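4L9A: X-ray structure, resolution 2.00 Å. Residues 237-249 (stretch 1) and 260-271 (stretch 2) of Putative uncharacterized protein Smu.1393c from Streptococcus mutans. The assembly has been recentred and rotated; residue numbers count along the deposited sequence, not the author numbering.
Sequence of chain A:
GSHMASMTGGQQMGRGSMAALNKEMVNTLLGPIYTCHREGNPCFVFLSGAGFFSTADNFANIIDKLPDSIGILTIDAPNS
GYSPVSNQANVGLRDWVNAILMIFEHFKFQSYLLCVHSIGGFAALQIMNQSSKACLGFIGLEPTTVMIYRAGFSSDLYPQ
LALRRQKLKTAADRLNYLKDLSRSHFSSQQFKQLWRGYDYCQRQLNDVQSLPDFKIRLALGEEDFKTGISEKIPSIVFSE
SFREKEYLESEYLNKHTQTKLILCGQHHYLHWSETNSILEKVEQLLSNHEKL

Stretch 1, residues 237-249: VFSESFREKEYLE
Stretch 2 (260-271) KLILCGQHHYLH

Two parallel strands, 237-239 and 260-263, form the joint, their axes 4.8 Å apart and inclined at 21°. Register pairs Val 237 with Leu 261, Phe 238 with Ile 262 and Ser 239 with Leu 263, at CA-CA 4.9, 4.7 and 5.2 Å. With phi/psi near -110/130, opening to a more extended -156/154 at Ser 239, Val 237 and Ser 239 spend both backbone polar atoms on stretch 2. Val 237 N donates to Lys 260 O (2.9 Å), Ile 262 N to Val 237 O (2.7 Å), Ser 239 N to Ile 262 O (3.1 Å) and Cys 264 N to Ser 239 O (3.0 Å). CA-H groups supplement these acceptors, as Phe 238 CA does at Ile 262 O (3.3 Å).

Beyond the strand, a water continues the ladder, accepting from Ser 241 N and donating to Gly 265 O, both at 2.8 Å. Ser 239 (chi1 t) donates OG to Glu 240 O, one residue ahead (2.8 Å), so this buried hydroxyl is satisfied locally. Glu 240 (m, t) brings OE1 within 3.2 Å of His 267 N, at an angle too poor for a hydrogen bond; both carboxylate oxygens are satisfied elsewhere in the structure.

On one face, Phe 238 (m, chi2 79°) lays its ring against Ile 262 (m, m), whose CG1 sits over the ring 4.3 Å from its centroid; Cys 264 SG lies at the edge, 3.9 Å from Phe 238 CD2. On the other, Leu 261 (t, p) fits between strand and helix 244-248, which runs nearly antiparallel to strand 260-263: Leu 261 CD1 meets Val 237 CG1 (3.8 Å) and Tyr 247 CB (3.9 Å), and Leu 261 CD2 meets Leu 248 CD2 (3.6 Å).

Gly 265, at 87/162, is required: a CB would jam against the preceding carbonyl and clash with Leu 270 CD2.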

# COMPACT_ATOMS: atom_id res chain seq x y z
N VAL A 237 -10.43 -0.19 -7.98
CA VAL A 237 -10.06 0.92 -7.11
C VAL A 237 -11.21 1.27 -6.18
O VAL A 237 -12.37 1.34 -6.61
CB VAL A 237 -9.62 2.15 -7.95
CG1 VAL A 237 -9.45 3.40 -7.08
CG2 VAL A 237 -8.35 1.84 -8.71
N PHE A 238 -10.90 1.44 -4.90
CA PHE A 238 -11.86 1.85 -3.88
C PHE A 238 -11.47 3.22 -3.38
O PHE A 238 -10.31 3.48 -3.07
CB PHE A 238 -11.85 0.88 -2.68
CG PHE A 238 -12.32 -0.50 -3.01
CD1 PHE A 238 -11.47 -1.40 -3.64
CD2 PHE A 238 -13.59 -0.92 -2.67
CE1 PHE A 238 -11.89 -2.70 -3.94
CE2 PHE A 238 -14.03 -2.21 -2.97
CZ PHE A 238 -13.18 -3.09 -3.61
N SER A 239 -12.46 4.10 -3.26
CA SER A 239 -12.22 5.46 -2.82
C SER A 239 -13.48 6.04 -2.20
O SER A 239 -14.59 5.65 -2.54
CB SER A 239 -11.80 6.31 -4.02
OG SER A 239 -12.04 7.68 -3.78
N GLU A 240 -13.29 7.00 -1.30
CA GLU A 240 -14.41 7.81 -0.82
C GLU A 240 -15.08 8.50 -2.01
O GLU A 240 -14.41 8.85 -2.99
CB GLU A 240 -13.91 8.83 0.21
CG GLU A 240 -13.31 8.17 1.47
CD GLU A 240 -12.58 9.17 2.35
OE1 GLU A 240 -13.22 9.79 3.21
OE2 GLU A 240 -11.35 9.34 2.17
N SER A 241 -16.40 8.69 -1.94
CA SER A 241 -17.16 9.21 -3.08
C SER A 241 -16.66 10.55 -3.63
O SER A 241 -16.71 10.78 -4.84
CB SER A 241 -18.66 9.33 -2.75
OG SER A 241 -18.86 10.20 -1.65
N PHE A 242 -16.17 11.44 -2.77
CA PHE A 242 -15.80 12.77 -3.25
C PHE A 242 -14.57 12.79 -4.19
O PHE A 242 -14.29 13.80 -4.83
CB PHE A 242 -15.65 13.77 -2.10
CG PHE A 242 -14.51 13.46 -1.17
CD1 PHE A 242 -13.23 13.89 -1.45
CD2 PHE A 242 -14.73 12.77 0.01
CE1 PHE A 242 -12.18 13.61 -0.59
CE2 PHE A 242 -13.69 12.48 0.88
CZ PHE A 242 -12.41 12.90 0.58
N ARG A 243 -13.87 11.66 -4.28
CA ARG A 243 -12.73 11.56 -5.19
C ARG A 243 -13.04 10.87 -6.51
O ARG A 243 -12.13 10.53 -7.26
CB ARG A 243 -11.60 10.82 -4.49
CG ARG A 243 -10.96 11.64 -3.41
CD ARG A 243 -9.48 11.67 -3.61
NE ARG A 243 -8.85 10.81 -2.66
CZ ARG A 243 -7.58 10.43 -2.68
NH1 ARG A 243 -6.74 10.83 -3.63
NH2 ARG A 243 -7.16 9.64 -1.72
N GLU A 244 -14.32 10.68 -6.82
CA GLU A 244 -14.70 9.89 -8.00
C GLU A 244 -14.06 10.37 -9.32
O GLU A 244 -13.48 9.57 -10.06
CB GLU A 244 -16.22 9.83 -8.14
CG GLU A 244 -16.70 9.05 -9.37
CD GLU A 244 -18.18 9.25 -9.66
OE1 GLU A 244 -18.72 10.31 -9.29
OE2 GLU A 244 -18.81 8.35 -10.23
N LYS A 245 -14.17 11.66 -9.61
CA LYS A 245 -13.66 12.19 -10.88
C LYS A 245 -12.14 12.01 -11.02
O LYS A 245 -11.64 11.60 -12.07
CB LYS A 245 -14.03 13.66 -11.05
CG LYS A 245 -13.62 14.23 -12.39
CD LYS A 245 -14.04 15.68 -12.54
CE LYS A 245 -13.55 16.24 -13.87
NZ LYS A 245 -13.99 15.37 -15.01
N GLU A 246 -11.43 12.36 -9.96
CA GLU A 246 -9.98 12.18 -9.90
C GLU A 246 -9.58 10.76 -10.33
O GLU A 246 -8.75 10.58 -11.22
CB GLU A 246 -9.49 12.48 -8.48
CG GLU A 246 -8.05 12.01 -8.17
CD GLU A 246 -7.72 12.06 -6.68
OE1 GLU A 246 -8.58 12.52 -5.89
OE2 GLU A 246 -6.61 11.64 -6.29
N TYR A 247 -10.20 9.76 -9.71
CA TYR A 247 -9.90 8.37 -10.03
C TYR A 247 -10.36 7.93 -11.43
O TYR A 247 -9.63 7.23 -12.12
CB TYR A 247 -10.41 7.43 -8.93
CG TYR A 247 -9.48 7.44 -7.74
CD1 TYR A 247 -8.16 6.99 -7.87
CD2 TYR A 247 -9.89 7.91 -6.51
CE1 TYR A 247 -7.30 7.00 -6.81
CE2 TYR A 247 -9.02 7.92 -5.43
CZ TYR A 247 -7.73 7.46 -5.59
OH TYR A 247 -6.87 7.48 -4.53
N LEU A 248 -11.54 8.39 -11.85
CA LEU A 248 -11.99 8.14 -13.22
C LEU A 248 -10.99 8.62 -14.26
O LEU A 248 -10.81 7.99 -15.30
CB LEU A 248 -13.36 8.79 -13.46
CG LEU A 248 -14.57 8.10 -12.83
CD1 LEU A 248 -15.86 8.79 -13.29
CD2 LEU A 248 -14.60 6.62 -13.21
N GLU A 249 -10.34 9.75 -13.99
CA GLU A 249 -9.37 10.32 -14.92
C GLU A 249 -7.94 9.87 -14.65
O GLU A 249 -6.99 10.36 -15.27
CB GLU A 249 -9.37 11.85 -14.82
CG GLU A 249 -10.64 12.52 -15.27
CD GLU A 249 -10.59 14.01 -14.99
OE1 GLU A 249 -9.69 14.44 -14.22
OE2 GLU A 249 -11.44 14.75 -15.54
N LYS A 260 -13.06 -1.81 -12.18
CA LYS A 260 -14.15 -1.08 -11.51
C LYS A 260 -13.64 0.03 -10.59
O LYS A 260 -12.56 -0.08 -10.00
CB LYS A 260 -15.01 -2.02 -10.65
CG LYS A 260 -15.57 -3.25 -11.37
CD LYS A 260 -16.60 -3.97 -10.50
CE LYS A 260 -17.18 -5.19 -11.19
NZ LYS A 260 -17.47 -4.89 -12.62
N LEU A 261 -14.43 1.09 -10.47
CA LEU A 261 -14.22 2.07 -9.41
C LEU A 261 -15.37 1.93 -8.42
O LEU A 261 -16.53 2.11 -8.78
CB LEU A 261 -14.17 3.49 -9.98
CG LEU A 261 -14.13 4.64 -8.97
CD1 LEU A 261 -12.87 4.55 -8.12
CD2 LEU A 261 -14.23 6.00 -9.67
N ILE A 262 -15.04 1.58 -7.19
CA ILE A 262 -16.02 1.38 -6.12
C ILE A 262 -15.96 2.55 -5.15
O ILE A 262 -14.93 2.81 -4.53
CB ILE A 262 -15.74 0.06 -5.35
CG1 ILE A 262 -15.70 -1.13 -6.32
CG2 ILE A 262 -16.79 -0.17 -4.26
CD1 ILE A 262 -16.91 -1.18 -7.28
N LEU A 263 -17.07 3.28 -5.01
CA LEU A 263 -17.12 4.40 -4.07
C LEU A 263 -17.70 3.92 -2.74
O LEU A 263 -18.79 3.37 -2.71
CB LEU A 263 -17.96 5.57 -4.64
CG LEU A 263 -17.54 6.18 -5.98
CD1 LEU A 263 -18.42 7.42 -6.36
CD2 LEU A 263 -16.08 6.55 -5.96
N CYS A 264 -16.96 4.13 -1.65
CA CYS A 264 -17.37 3.68 -0.32
C CYS A 264 -16.48 4.32 0.74
O CYS A 264 -15.46 4.93 0.42
CB CYS A 264 -17.24 2.15 -0.23
SG CYS A 264 -15.52 1.58 -0.39
N GLY A 265 -16.87 4.17 2.01
CA GLY A 265 -16.05 4.60 3.12
C GLY A 265 -16.20 6.04 3.56
O GLY A 265 -16.71 6.88 2.82
N GLN A 266 -15.76 6.33 4.78
CA GLN A 266 -15.83 7.67 5.34
C GLN A 266 -14.44 8.21 5.67
O GLN A 266 -14.31 9.30 6.22
CB GLN A 266 -16.69 7.68 6.60
CG GLN A 266 -17.33 6.34 6.92
CD GLN A 266 -18.65 6.17 6.20
OE1 GLN A 266 -19.03 7.00 5.38
NE2 GLN A 266 -19.35 5.09 6.51
N HIS A 267 -13.41 7.44 5.35
CA HIS A 267 -12.04 7.84 5.64
C HIS A 267 -11.06 7.22 4.65
O HIS A 267 -11.44 6.46 3.76
CB HIS A 267 -11.66 7.48 7.07
CG HIS A 267 -11.89 6.04 7.41
ND1 HIS A 267 -10.98 5.05 7.11
CD2 HIS A 267 -12.93 5.42 8.02
CE1 HIS A 267 -11.45 3.89 7.52
NE2 HIS A 267 -12.63 4.09 8.07
N HIS A 268 -9.78 7.55 4.83
CA HIS A 268 -8.73 7.16 3.90
C HIS A 268 -8.33 5.69 4.02
O HIS A 268 -7.71 5.12 3.11
CB HIS A 268 -7.53 8.08 4.16
CG HIS A 268 -6.37 7.88 3.23
ND1 HIS A 268 -6.51 7.82 1.85
CD2 HIS A 268 -5.04 7.81 3.47
CE1 HIS A 268 -5.31 7.69 1.30
NE2 HIS A 268 -4.40 7.69 2.26
N TYR A 269 -8.67 5.07 5.15
CA TYR A 269 -8.16 3.74 5.46
C TYR A 269 -9.15 2.63 5.13
O TYR A 269 -9.60 1.89 6.01
CB TYR A 269 -7.69 3.67 6.93
CG TYR A 269 -6.40 4.43 7.17
CD1 TYR A 269 -6.40 5.82 7.32
CD2 TYR A 269 -5.18 3.77 7.21
CE1 TYR A 269 -5.21 6.52 7.52
CE2 TYR A 269 -3.99 4.46 7.41
CZ TYR A 269 -4.01 5.83 7.57
OH TYR A 269 -2.83 6.51 7.76
N LEU A 270 -9.45 2.51 3.84
CA LEU A 270 -10.51 1.60 3.39
C LEU A 270 -10.09 0.15 3.56
O LEU A 270 -10.94 -0.73 3.74
CB LEU A 270 -10.88 1.91 1.93
CG LEU A 270 -11.32 3.36 1.72
CD1 LEU A 270 -11.75 3.61 0.25
CD2 LEU A 270 -12.44 3.73 2.68
N HIS A 271 -8.79 -0.11 3.52
CA HIS A 271 -8.28 -1.46 3.75
C HIS A 271 -8.49 -1.93 5.19
O HIS A 271 -8.38 -3.12 5.47
CB HIS A 271 -6.80 -1.58 3.38
CG HIS A 271 -5.92 -0.66 4.15
ND1 HIS A 271 -6.05 0.71 4.10
CD2 HIS A 271 -4.88 -0.91 4.99
CE1 HIS A 271 -5.13 1.27 4.87
NE2 HIS A 271 -4.41 0.31 5.42
O HOH W 1 -17.73 7.57 0.26